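Local atomic coordinates of 3-oxoacyl-[acyl-carrier-protein] reductase (Sinorhizobium meliloti, PDB entry 3U9L), a protein that probably catalyses the NADPH-dependent reduction of 3-oxoacyl groups carried on acyl carrier protein, as a member of the short-chain dehydrogenase/reductase family. Residues V189-F193 with H264-A268; G101-A105 with Q212-E216; S179-E184 with D294-R299; A13-R19 with N46-I50. One frame throughout, in Å; residues are numbered along the deposited sequence.

In the fold
The chain forms the parallel Rossmann sheet of the short-chain dehydrogenases. Contact 4 lies at the glycine-rich turn after its first strand, and contacts 1 and 3 use opposite ends of strand 183-190, with centres about 27 Å apart. Contacts 1 and 4 touch: Phe-17 CZ packs 3.8 Å from Pro-190 CB, joining the start of helix 16-27, next to the turn expected to receive the dinucleotide, to the end of strand 183-190, where the presumed substrate loop departs. Contact 2, where the loop after strand 90-93 meets helix 209-217, is centred about 28 Å from contact 1. Contacts 2 and 3, about 45 Å apart between centres, meet across the dimer, where Tyr-215 packs edge-to-face with Trp-181 of the other subunit.

Contact 1. Residues V189-F193 with H264-A268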
loop_
_atom_site.group_PDB
_atom_site.type_symbol
_atom_site.label_atom_id
_atom_site.label_comp_id
_atom_site.label_asym_id
_atom_site.label_seq_id
_atom_site.Cartn_x
_atom_site.Cartn_y
_atom_site.Cartn_z
ATOM N N VAL A 189 2.451 -15.693 0.399
ATOM C CA VAL A 189 1.145 -15.124 0.190
ATOM C C VAL A 189 0.012 -16.015 0.801
ATOM O O VAL A 189 -0.583 -16.846 0.139
ATOM C CB VAL A 189 0.928 -14.768 -1.301
ATOM C CG1 VAL A 189 -0.354 -14.017 -1.478
ATOM C CG2 VAL A 189 2.107 -13.904 -1.795
ATOM N N PRO A 190 -0.256 -15.831 2.096
ATOM C CA PRO A 190 -1.292 -16.611 2.813
ATOM C C PRO A 190 -2.669 -16.093 2.535
ATOM O O PRO A 190 -2.867 -14.875 2.504
ATOM C CB PRO A 190 -0.985 -16.380 4.308
ATOM C CG PRO A 190 0.199 -15.499 4.365
ATOM C CD PRO A 190 0.461 -14.906 2.990
ATOM N N GLY A 191 -3.606 -17.016 2.319
ATOM C CA GLY A 191 -5.007 -16.654 2.154
ATOM C C GLY A 191 -5.657 -16.610 3.525
ATOM O O GLY A 191 -4.977 -16.463 4.557
ATOM N N ALA A 192 -6.972 -16.762 3.521
ATOM C CA ALA A 192 -7.795 -16.723 4.730
ATOM C C ALA A 192 -7.763 -18.040 5.439
ATOM O O ALA A 192 -8.004 -19.093 4.826
ATOM C CB ALA A 192 -9.247 -16.407 4.363
ATOM N N PHE A 193 -7.495 -17.998 6.736
ATOM C CA PHE A 193 -7.573 -19.235 7.514
ATOM C C PHE A 193 -8.652 -19.137 8.628
ATOM O O PHE A 193 -9.240 -20.151 8.995
ATOM C CB PHE A 193 -6.214 -19.598 8.094
ATOM C CG PHE A 193 -5.245 -20.130 7.081
ATOM C CD1 PHE A 193 -5.098 -21.495 6.913
ATOM C CD2 PHE A 193 -4.491 -19.267 6.282
ATOM C CE1 PHE A 193 -4.222 -22.010 5.996
ATOM C CE2 PHE A 193 -3.601 -19.777 5.326
ATOM C CZ PHE A 193 -3.460 -21.140 5.184
ATOM N N HIS A 264 2.146 -19.279 -2.718
ATOM C CA HIS A 264 0.732 -19.049 -2.423
ATOM C C HIS A 264 0.228 -20.178 -1.519
ATOM O O HIS A 264 0.380 -21.353 -1.849
ATOM C CB HIS A 264 -0.073 -18.897 -3.729
ATOM C CG HIS A 264 0.393 -17.733 -4.558
ATOM N ND1 HIS A 264 0.014 -16.432 -4.293
ATOM C CD2 HIS A 264 1.265 -17.658 -5.597
ATOM C CE1 HIS A 264 0.633 -15.614 -5.134
ATOM N NE2 HIS A 264 1.406 -16.322 -5.927
ATOM N N VAL A 265 -0.335 -19.824 -0.372
ATOM C CA VAL A 265 -0.940 -20.809 0.524
ATOM C C VAL A 265 -2.341 -20.350 0.890
ATOM O O VAL A 265 -2.532 -19.660 1.883
ATOM C CB VAL A 265 -0.114 -20.961 1.791
ATOM C CG1 VAL A 265 -0.678 -22.092 2.701
ATOM C CG2 VAL A 265 1.392 -21.242 1.455
ATOM N N ASP A 266 -3.313 -20.678 0.053
ATOM C CA ASP A 266 -4.633 -20.032 0.128
ATOM C C ASP A 266 -5.746 -21.074 -0.129
ATOM O O ASP A 266 -6.224 -21.221 -1.241
ATOM C CB ASP A 266 -4.747 -18.843 -0.859
ATOM C CG ASP A 266 -6.195 -18.280 -0.951
ATOM O OD1 ASP A 266 -7.025 -18.491 -0.000
ATOM O OD2 ASP A 266 -6.514 -17.632 -1.969
ATOM N N PRO A 267 -6.112 -21.827 0.902
ATOM C CA PRO A 267 -7.209 -22.813 0.782
ATOM C C PRO A 267 -8.559 -22.245 0.286
ATOM O O PRO A 267 -9.323 -22.963 -0.379
ATOM C CB PRO A 267 -7.416 -23.307 2.218
ATOM C CG PRO A 267 -6.193 -22.885 2.999
ATOM C CD PRO A 267 -5.573 -21.705 2.269
ATOM N N ALA A 268 -8.884 -21.005 0.619
ATOM C CA ALA A 268 -10.115 -20.425 0.129
ATOM C C ALA A 268 -10.021 -20.078 -1.357
ATOM O O ALA A 268 -11.038 -19.744 -1.937
ATOM C CB ALA A 268 -10.465 -19.210 0.903
HETATM O O HOH W 1 -2.201 -16.606 -2.337
HETATM O O HOH W 2 -8.296 -16.256 1.076
HETATM O O HOH W 3 -7.651 -19.385 2.191
#
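With chi1 at -74° and chi2 at -96°, the Phe-193 ring swings back over the start of its own loop toward 264-268, and its CZ comes to rest 3.6 Å from Pro-267 CD. Val-265 sends CG1 anti to the backbone N (chi1 -175°), which brings this methyl to the ring edge, in its plane, 3.8 Å from Phe-193 CZ. An alanine in place of Phe-193 would probably open a gap beside Val-265 and Pro-267 and let the loop swing more freely. Two parallel-sheet bonds tie the backbones: Val-265 N gives to Val-189 O at 3.0 Å, and Gly-191 N to Val-265 O at 2.9 Å. Gly-191, of the Pro-Gly pair familiar at this point in classical members of the family, suits its place because a CB there would collide with Asp-266 OD1. That carboxylate's other oxygen, OD2, is held by Asp-270 N. On the face opposite Pro-190 and Val-265, Val-189 and His-264 run side by side, and a water joins His-264 ND1 to Val-189 O. Helix 242-252 covers Val-265 and touches Phe-193 through Val-244, while Phe-276 of helix 272-289 packs on Val-189 and His-264, so both faces of these strand ends are sheathed by helices.

Contact 2. Residues G101-A105 with Q212-E216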
loop_
_atom_site.group_PDB
_atom_site.type_symbol
_atom_site.label_atom_id
_atom_site.label_comp_id
_atom_site.label_asym_id
_atom_site.label_seq_id
_atom_site.Cartn_x
_atom_site.Cartn_y
_atom_site.Cartn_z
ATOM N N GLY A 101 -13.976 -2.701 10.142
ATOM C CA GLY A 101 -14.914 -1.593 10.270
ATOM C C GLY A 101 -14.933 -0.760 8.998
ATOM O O GLY A 101 -14.026 -0.891 8.131
ATOM N N PRO A 102 -15.930 0.137 8.906
ATOM C CA PRO A 102 -16.095 1.034 7.775
ATOM C C PRO A 102 -14.888 1.945 7.745
ATOM O O PRO A 102 -14.494 2.511 8.785
ATOM C CB PRO A 102 -17.316 1.902 8.143
ATOM C CG PRO A 102 -17.868 1.349 9.453
ATOM C CD PRO A 102 -16.986 0.282 9.953
ATOM N N ALA A 103 -14.325 2.140 6.563
ATOM C CA ALA A 103 -13.044 2.865 6.459
ATOM C C ALA A 103 -13.189 4.291 6.954
ATOM O O ALA A 103 -12.271 4.845 7.563
ATOM C CB ALA A 103 -12.595 2.886 4.998
ATOM N N GLU A 104 -14.316 4.913 6.638
ATOM C CA GLU A 104 -14.580 6.305 7.033
ATOM C C GLU A 104 -14.529 6.512 8.527
ATOM O O GLU A 104 -14.236 7.612 8.967
ATOM C CB GLU A 104 -15.945 6.768 6.521
ATOM C CG GLU A 104 -16.090 8.337 6.443
ATOM C CD GLU A 104 -17.532 8.805 6.154
ATOM O OE1 GLU A 104 -18.237 8.116 5.369
ATOM O OE2 GLU A 104 -17.940 9.891 6.657
ATOM N N ALA A 105 -14.801 5.455 9.318
ATOM C CA ALA A 105 -14.891 5.559 10.782
ATOM C C ALA A 105 -13.544 5.404 11.471
ATOM O O ALA A 105 -13.401 5.659 12.681
ATOM C CB ALA A 105 -15.937 4.518 11.362
ATOM N N GLN A 212 -19.200 5.244 12.932
ATOM C CA GLN A 212 -19.537 3.851 12.741
ATOM C C GLN A 212 -21.038 3.627 12.999
ATOM O O GLN A 212 -21.728 2.935 12.214
ATOM C CB GLN A 212 -18.706 2.998 13.695
ATOM C CG GLN A 212 -19.040 1.521 13.623
ATOM C CD GLN A 212 -17.926 0.648 14.189
ATOM O OE1 GLN A 212 -17.311 0.979 15.193
ATOM N NE2 GLN A 212 -17.634 -0.453 13.503
ATOM N N ALA A 213 -21.565 4.266 14.055
ATOM C CA ALA A 213 -23.010 4.117 14.330
ATOM C C ALA A 213 -23.858 4.656 13.176
ATOM O O ALA A 213 -24.896 4.067 12.860
ATOM C CB ALA A 213 -23.408 4.722 15.674
ATOM N N GLU A 214 -23.422 5.727 12.508
ATOM C CA GLU A 214 -24.115 6.170 11.290
ATOM C C GLU A 214 -24.137 5.116 10.230
ATOM O O GLU A 214 -25.123 5.001 9.495
ATOM C CB GLU A 214 -23.464 7.402 10.631
ATOM C CG GLU A 214 -23.837 8.702 11.221
ATOM C CD GLU A 214 -22.929 9.844 10.710
ATOM O OE1 GLU A 214 -22.799 10.038 9.466
ATOM O OE2 GLU A 214 -22.392 10.581 11.582
ATOM N N TYR A 215 -23.035 4.383 10.072
ATOM C CA TYR A 215 -22.987 3.329 9.051
ATOM C C TYR A 215 -23.988 2.202 9.399
ATOM O O TYR A 215 -24.681 1.675 8.532
ATOM C CB TYR A 215 -21.544 2.788 8.879
ATOM C CG TYR A 215 -20.752 3.532 7.808
ATOM C CD1 TYR A 215 -20.331 4.823 8.020
ATOM C CD2 TYR A 215 -20.504 2.947 6.568
ATOM C CE1 TYR A 215 -19.625 5.550 7.008
ATOM C CE2 TYR A 215 -19.825 3.625 5.553
ATOM C CZ TYR A 215 -19.383 4.924 5.776
ATOM O OH TYR A 215 -18.677 5.577 4.795
ATOM N N GLU A 216 -24.073 1.876 10.681
ATOM C CA GLU A 216 -24.936 0.812 11.165
ATOM C C GLU A 216 -26.439 1.142 11.087
ATOM O O GLU A 216 -27.259 0.265 10.956
ATOM C CB GLU A 216 -24.492 0.434 12.581
ATOM C CG GLU A 216 -23.171 -0.330 12.522
ATOM C CD GLU A 216 -22.460 -0.547 13.891
ATOM O OE1 GLU A 216 -22.889 0.100 14.909
ATOM O OE2 GLU A 216 -21.486 -1.386 13.940
HETATM O O HOH W 4 -16.317 3.794 4.840
#
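This contact belongs to the short-chain dehydrogenase fold where the loop after strand 90-93 turns through a 3-10 segment at 103-105 and meets helix 209-217, which follows the presumed substrate loop. Pro-102 sets its CB over one face of the Tyr-215 ring, 3.9 Å from the centroid and 17° off the normal, a CH-pi contact to which a rigid, apolar proline is well suited. The two side chains slide past each other in opposite directions, and Tyr-156 touches both. Gly-101 just before has backbone angles that call for glycine, since a CB would be jammed against the preceding carbonyl. Pro-102 CD also approaches Gln-212 NE2 at 3.7 Å, and the small Ala-105 allows close approach of the helix, its CB 3.9 Å from Gln-212 CB.

Glu-104, nearly fully extended with CG anti to the backbone N (chi1 -159°), carries its carboxylate across to the phenol edge. Its charge is shared: OE2 pairs with Arg-211, and OE1 with Arg-134 of the second subunit, so the loop is bound into the dimer interface. The Tyr-215 hydroxyl gives its proton to Glu-104 OE1 at 2.6 Å, on the anti side of that oxygen and 22° out of the carboxylate plane, while a water bound to Glu-104 N donates to Tyr-215 OH at 3.0 Å.

Contact 3. Residues S179-E184 with D294-R299; sequences SRWGIE and DLLKPR
Arg-180 passes obliquely across the end of Arg-299 on its way to Asp-294. CB, CG and CD all come near Arg-299 NH2, Arg-180 CG closest at 3.5 Å. Chi2 and chi3 near 180° keep the chain straight, carrying Arg-180 NE to Asp-294 OD1 at 2.8 Å, on the syn lone pair, while Leu-295 CD2 packs against the same nitrogen. At the tip, Arg-180 NH2 bonds to Asp-294 OD2 at 3.1 Å with an N-H...O angle of 172°. This is a side-on, two-nitrogen salt bridge, the guanidinium and carboxylate nearly coplanar at 23°. A methionine in place of Arg-180 would probably leave the Asp-294 carboxylate without its charged mate and free to turn.

Behind this bridge the tail after helix 272-289 is tied to the type I turn, Ser-179 to Gly-182, that links helix 158-179 to strand 183-190. Ser-179 O accepts from Gly-182 N and, at 2.9 Å, from Arg-299 N, which arrive from opposite faces of its carbonyl plane. Gly-182 suits the end of the turn, where its positive phi would jam a CB against the preceding carbonyl. Pro-298, lacking an N-H, lays its CG 3.8 Å from Glu-184 CA. The polar end of Glu-184 turns to Arg-259, and Ser-179 OG bonds to Arg-176 O.

Like charges come to 4.3 Å between Arg-180 NE and Arg-299 NH2. The Asp-294 carboxylate, meeting the edge of the Arg-180 guanidinium nearly in its plane, probably offsets that repulsion and so helps moor the last ordered residues.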
loop_
_atom_site.group_PDB
_atom_site.type_symbol
_atom_site.label_atom_id
_atom_site.label_comp_id
_atom_site.label_asym_id
_atom_site.label_seq_id
_atom_site.Cartn_x
_atom_site.Cartn_y
_atom_site.Cartn_z
ATOM N N SER A 179 19.344 -7.355 -4.979
ATOM C CA SER A 179 19.826 -8.520 -5.706
ATOM C C SER A 179 21.369 -8.427 -6.056
ATOM O O SER A 179 22.058 -9.452 -6.070
ATOM C CB SER A 179 19.012 -8.797 -6.972
ATOM O OG SER A 179 19.184 -7.695 -7.827
ATOM N N ARG A 180 21.864 -7.239 -6.393
ATOM C CA ARG A 180 23.300 -7.150 -6.768
ATOM C C ARG A 180 24.156 -7.380 -5.529
ATOM O O ARG A 180 25.351 -7.693 -5.636
ATOM C CB ARG A 180 23.618 -5.833 -7.463
ATOM C CG ARG A 180 23.079 -5.780 -8.911
ATOM C CD ARG A 180 23.432 -4.473 -9.550
ATOM N NE ARG A 180 22.848 -4.436 -10.879
ATOM C CZ ARG A 180 22.804 -3.358 -11.660
ATOM N NH1 ARG A 180 23.350 -2.220 -11.262
ATOM N NH2 ARG A 180 22.174 -3.421 -12.834
ATOM N N TRP A 181 23.522 -7.293 -4.348
ATOM C CA TRP A 181 24.243 -7.590 -3.131
ATOM C C TRP A 181 24.225 -9.063 -2.805
ATOM O O TRP A 181 24.732 -9.445 -1.773
ATOM C CB TRP A 181 23.758 -6.779 -1.942
ATOM C CG TRP A 181 23.803 -5.280 -2.038
ATOM C CD1 TRP A 181 22.841 -4.450 -2.596
ATOM C CD2 TRP A 181 24.787 -4.406 -1.455
ATOM N NE1 TRP A 181 23.177 -3.122 -2.411
ATOM C CE2 TRP A 181 24.376 -3.067 -1.748
ATOM C CE3 TRP A 181 25.979 -4.627 -0.745
ATOM C CZ2 TRP A 181 25.095 -1.968 -1.320
ATOM C CZ3 TRP A 181 26.711 -3.529 -0.346
ATOM C CH2 TRP A 181 26.257 -2.198 -0.638
ATOM N N GLY A 182 23.689 -9.897 -3.685
ATOM C CA GLY A 182 23.573 -11.308 -3.417
ATOM C C GLY A 182 22.413 -11.778 -2.512
ATOM O O GLY A 182 22.351 -12.971 -2.153
ATOM N N ILE A 183 21.524 -10.859 -2.120
ATOM C CA ILE A 183 20.440 -11.171 -1.201
ATOM C C ILE A 183 19.155 -11.610 -1.940
ATOM O O ILE A 183 18.685 -10.945 -2.857
ATOM C CB ILE A 183 20.193 -10.036 -0.212
ATOM C CG1 ILE A 183 21.431 -9.908 0.700
ATOM C CG2 ILE A 183 18.932 -10.269 0.654
ATOM C CD1 ILE A 183 21.444 -8.517 1.393
ATOM N N GLU A 184 18.653 -12.761 -1.540
ATOM C CA GLU A 184 17.516 -13.391 -2.175
ATOM C C GLU A 184 16.229 -12.951 -1.468
ATOM O O GLU A 184 16.265 -12.576 -0.296
ATOM C CB GLU A 184 17.662 -14.902 -2.064
ATOM C CG GLU A 184 16.972 -15.666 -3.198
ATOM C CD GLU A 184 17.460 -17.134 -3.326
ATOM O OE1 GLU A 184 18.480 -17.456 -2.624
ATOM O OE2 GLU A 184 16.825 -17.918 -4.136
ATOM N N ASP A 294 19.008 -8.285 -14.802
ATOM C CA ASP A 294 19.891 -8.878 -13.791
ATOM C C ASP A 294 19.324 -8.664 -12.373
ATOM O O ASP A 294 19.611 -9.437 -11.449
ATOM C CB ASP A 294 21.328 -8.320 -13.907
ATOM C CG ASP A 294 21.451 -6.894 -13.349
ATOM O OD1 ASP A 294 22.056 -6.693 -12.246
ATOM O OD2 ASP A 294 20.923 -5.959 -13.989
ATOM N N LEU A 295 18.520 -7.620 -12.204
ATOM C CA LEU A 295 17.873 -7.339 -10.919
ATOM C C LEU A 295 16.861 -8.429 -10.510
ATOM O O LEU A 295 16.423 -8.457 -9.361
ATOM C CB LEU A 295 17.174 -5.981 -10.941
ATOM C CG LEU A 295 18.174 -4.859 -11.212
ATOM C CD1 LEU A 295 17.451 -3.506 -11.088
ATOM C CD2 LEU A 295 19.400 -4.971 -10.294
ATOM N N LEU A 296 16.533 -9.320 -11.454
ATOM C CA LEU A 296 15.532 -10.359 -11.231
ATOM C C LEU A 296 16.202 -11.540 -10.589
ATOM O O LEU A 296 15.534 -12.478 -10.152
ATOM C CB LEU A 296 14.872 -10.817 -12.542
ATOM C CG LEU A 296 13.931 -9.716 -13.089
ATOM C CD1 LEU A 296 13.565 -9.987 -14.555
ATOM C CD2 LEU A 296 12.636 -9.591 -12.198
ATOM N N LYS A 297 17.527 -11.503 -10.534
ATOM C CA LYS A 297 18.247 -12.678 -10.077
ATOM C C LYS A 297 19.450 -12.331 -9.212
ATOM O O LYS A 297 20.439 -11.868 -9.709
ATOM C CB LYS A 297 18.676 -13.525 -11.290
ATOM C CG LYS A 297 19.274 -14.863 -10.884
ATOM C CD LYS A 297 20.536 -15.256 -11.705
ATOM C CE LYS A 297 20.168 -15.593 -13.174
ATOM N NZ LYS A 297 21.179 -16.470 -13.895
ATOM N N PRO A 298 19.355 -12.548 -7.905
ATOM C CA PRO A 298 20.434 -12.268 -6.948
ATOM C C PRO A 298 21.799 -12.760 -7.437
ATOM O O PRO A 298 21.910 -13.865 -7.945
ATOM C CB PRO A 298 20.006 -13.044 -5.708
ATOM C CG PRO A 298 18.468 -12.947 -5.820
ATOM C CD PRO A 298 18.190 -13.190 -7.272
ATOM N N ARG A 299 22.763 -11.979 -7.302
ATOM C CA ARG A 299 24.093 -12.204 -7.785
ATOM C C ARG A 299 24.775 -13.420 -7.194
ATOM O O ARG A 299 24.827 -13.576 -5.994
ATOM C CB ARG A 299 24.924 -10.984 -7.484
ATOM C CG ARG A 299 26.288 -11.062 -8.057
ATOM C CD ARG A 299 26.979 -9.727 -8.042
ATOM N NE ARG A 299 26.390 -8.743 -8.930
ATOM C CZ ARG A 299 26.893 -7.539 -9.082
ATOM N NH1 ARG A 299 27.981 -7.206 -8.444
ATOM N NH2 ARG A 299 26.341 -6.662 -9.904
HETATM O O HOH W 5 21.633 -9.151 -9.517
HETATM O O HOH W 6 23.821 -14.879 -3.324
#

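Contact 4. Residues A13-R19 with N46-I50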
loop_
_atom_site.group_PDB
_atom_site.type_symbol
_atom_site.label_atom_id
_atom_site.label_comp_id
_atom_site.label_asym_id
_atom_site.label_seq_id
_atom_site.Cartn_x
_atom_site.Cartn_y
_atom_site.Cartn_z
ATOM N N ALA A 13 6.624 -13.219 16.369
ATOM C CA ALA A 13 6.499 -14.672 16.473
ATOM C C ALA A 13 5.784 -15.201 17.725
ATOM O O ALA A 13 5.933 -16.378 18.035
ATOM C CB ALA A 13 7.816 -15.306 16.382
ATOM N N SER A 14 5.021 -14.360 18.426
ATOM C CA SER A 14 4.384 -14.805 19.671
ATOM C C SER A 14 3.338 -15.884 19.470
ATOM O O SER A 14 3.140 -16.714 20.335
ATOM C CB SER A 14 3.768 -13.640 20.447
ATOM O OG SER A 14 2.877 -12.920 19.639
ATOM N N SER A 15 2.676 -15.874 18.324
ATOM C CA SER A 15 1.664 -16.860 18.000
ATOM C C SER A 15 1.463 -16.862 16.478
ATOM O O SER A 15 2.249 -16.236 15.732
ATOM C CB SER A 15 0.344 -16.461 18.664
ATOM O OG SER A 15 0.038 -15.113 18.310
ATOM N N GLY A 16 0.413 -17.539 16.015
ATOM C CA GLY A 16 -0.009 -17.409 14.619
ATOM C C GLY A 16 0.962 -18.066 13.662
ATOM O O GLY A 16 1.587 -19.084 14.021
ATOM N N PHE A 17 1.125 -17.505 12.463
ATOM C CA PHE A 17 2.077 -18.091 11.516
ATOM C C PHE A 17 3.447 -17.942 12.074
ATOM O O PHE A 17 4.295 -18.773 11.845
ATOM C CB PHE A 17 2.125 -17.323 10.202
ATOM C CG PHE A 17 0.863 -17.348 9.444
ATOM C CD1 PHE A 17 0.209 -18.535 9.203
ATOM C CD2 PHE A 17 0.322 -16.168 8.950
ATOM C CE1 PHE A 17 -1.001 -18.530 8.485
ATOM C CE2 PHE A 17 -0.838 -16.172 8.240
ATOM C CZ PHE A 17 -1.495 -17.337 7.997
ATOM N N GLY A 18 3.677 -16.833 12.747
ATOM C CA GLY A 18 5.008 -16.536 13.248
ATOM C C GLY A 18 5.532 -17.664 14.124
ATOM O O GLY A 18 6.645 -18.167 13.967
ATOM N N ARG A 19 4.725 -18.028 15.101
ATOM C CA ARG A 19 5.109 -19.059 16.047
ATOM C C ARG A 19 5.228 -20.451 15.450
ATOM O O ARG A 19 6.171 -21.139 15.722
ATOM C CB ARG A 19 4.115 -19.064 17.185
ATOM C CG ARG A 19 4.312 -20.190 18.163
ATOM C CD ARG A 19 3.713 -19.772 19.473
ATOM N NE ARG A 19 3.156 -20.900 20.156
ATOM C CZ ARG A 19 2.256 -20.794 21.143
ATOM N NH1 ARG A 19 1.821 -19.602 21.592
ATOM N NH2 ARG A 19 1.796 -21.890 21.652
ATOM N N ASN A 46 3.353 -16.660 26.141
ATOM C CA ASN A 46 3.747 -17.146 24.839
ATOM C C ASN A 46 5.182 -17.607 24.877
ATOM O O ASN A 46 5.527 -18.618 24.262
ATOM C CB ASN A 46 3.557 -16.043 23.790
ATOM C CG ASN A 46 2.111 -15.847 23.462
ATOM O OD1 ASN A 46 1.368 -16.834 23.347
ATOM N ND2 ASN A 46 1.689 -14.594 23.303
ATOM N N VAL A 47 6.001 -16.839 25.598
ATOM C CA VAL A 47 7.408 -17.174 25.836
ATOM C C VAL A 47 7.423 -18.564 26.478
ATOM O O VAL A 47 8.134 -19.443 26.009
ATOM C CB VAL A 47 8.146 -16.148 26.751
ATOM C CG1 VAL A 47 9.556 -16.663 27.125
ATOM C CG2 VAL A 47 8.295 -14.797 26.065
ATOM N N GLU A 48 6.594 -18.769 27.514
ATOM C CA GLU A 48 6.580 -20.062 28.226
ATOM C C GLU A 48 6.182 -21.179 27.301
ATOM O O GLU A 48 6.801 -22.233 27.315
ATOM C CB GLU A 48 5.630 -20.026 29.432
ATOM C CG GLU A 48 6.004 -18.937 30.392
ATOM C CD GLU A 48 5.134 -18.894 31.652
ATOM O OE1 GLU A 48 4.166 -19.705 31.780
ATOM O OE2 GLU A 48 5.453 -18.031 32.523
ATOM N N ALA A 49 5.148 -20.941 26.492
ATOM C CA ALA A 49 4.667 -21.939 25.540
ATOM C C ALA A 49 5.735 -22.357 24.558
ATOM O O ALA A 49 5.947 -23.548 24.338
ATOM C CB ALA A 49 3.416 -21.433 24.804
ATOM N N ILE A 50 6.444 -21.376 23.998
ATOM C CA ILE A 50 7.481 -21.619 23.001
ATOM C C ILE A 50 8.707 -22.276 23.644
ATOM O O ILE A 50 9.345 -23.176 23.068
ATOM C CB ILE A 50 7.947 -20.244 22.331
ATOM C CG1 ILE A 50 6.898 -19.666 21.401
ATOM C CG2 ILE A 50 9.238 -20.354 21.565
ATOM C CD1 ILE A 50 7.063 -18.153 21.313
#
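Ser-14 and Asn-46 bring the backbones closest, their CA atoms 5.7 Å apart, and by Arg-19 and Ile-50 the CA spacing has grown to 7.8 Å; the glycine-rich turn before helix 16-27 therefore abuts helix 44-57 more closely than the helix proper does. This turn is the TGxxxGxG motif of the short-chain dehydrogenases, which in the family binds the dinucleotide, and probably does so here; Gly-16, with positive phi, and Gly-18, where a CB would strike Ala-13 CA, suit it.

Arg-19 fills the wider gap. CG stands anti to the backbone N (chi1 174°), and the chain extends toward helix 44-57 before bending at chi3. On the way Arg-19 CD rests 3.7 Å from Ile-50 CG1, which offers it an apolar surface. The Ala-49 CB methyl lies over one face of the guanidinium, 3.6 Å from Arg-19 NH2, where a small side chain permits close approach. Asn-46 OD1 comes to the edge of the guanidinium, but the amide is turned 60° from it and the angle is too poor for a bond. Arg-19 NH1 instead points back at its own turn, giving a weak, straight bond to Ser-14 O at 3.4 Å. Asn-46 packs its CG against Ser-14 O, also at 3.4 Å, while its ND2 bonds to Asn-43.

Packing thus does the joining here; the polar ties of Arg-19, to Ser-14 O and to Glu-23, are weak and lie on its own side of the contact. Arg-37, just past strand 31-36, bonds weakly to Ser-14 OG; a basic residue there is consistent with a preference for NADPH, whose extra phosphate such residues commonly meet in relatives.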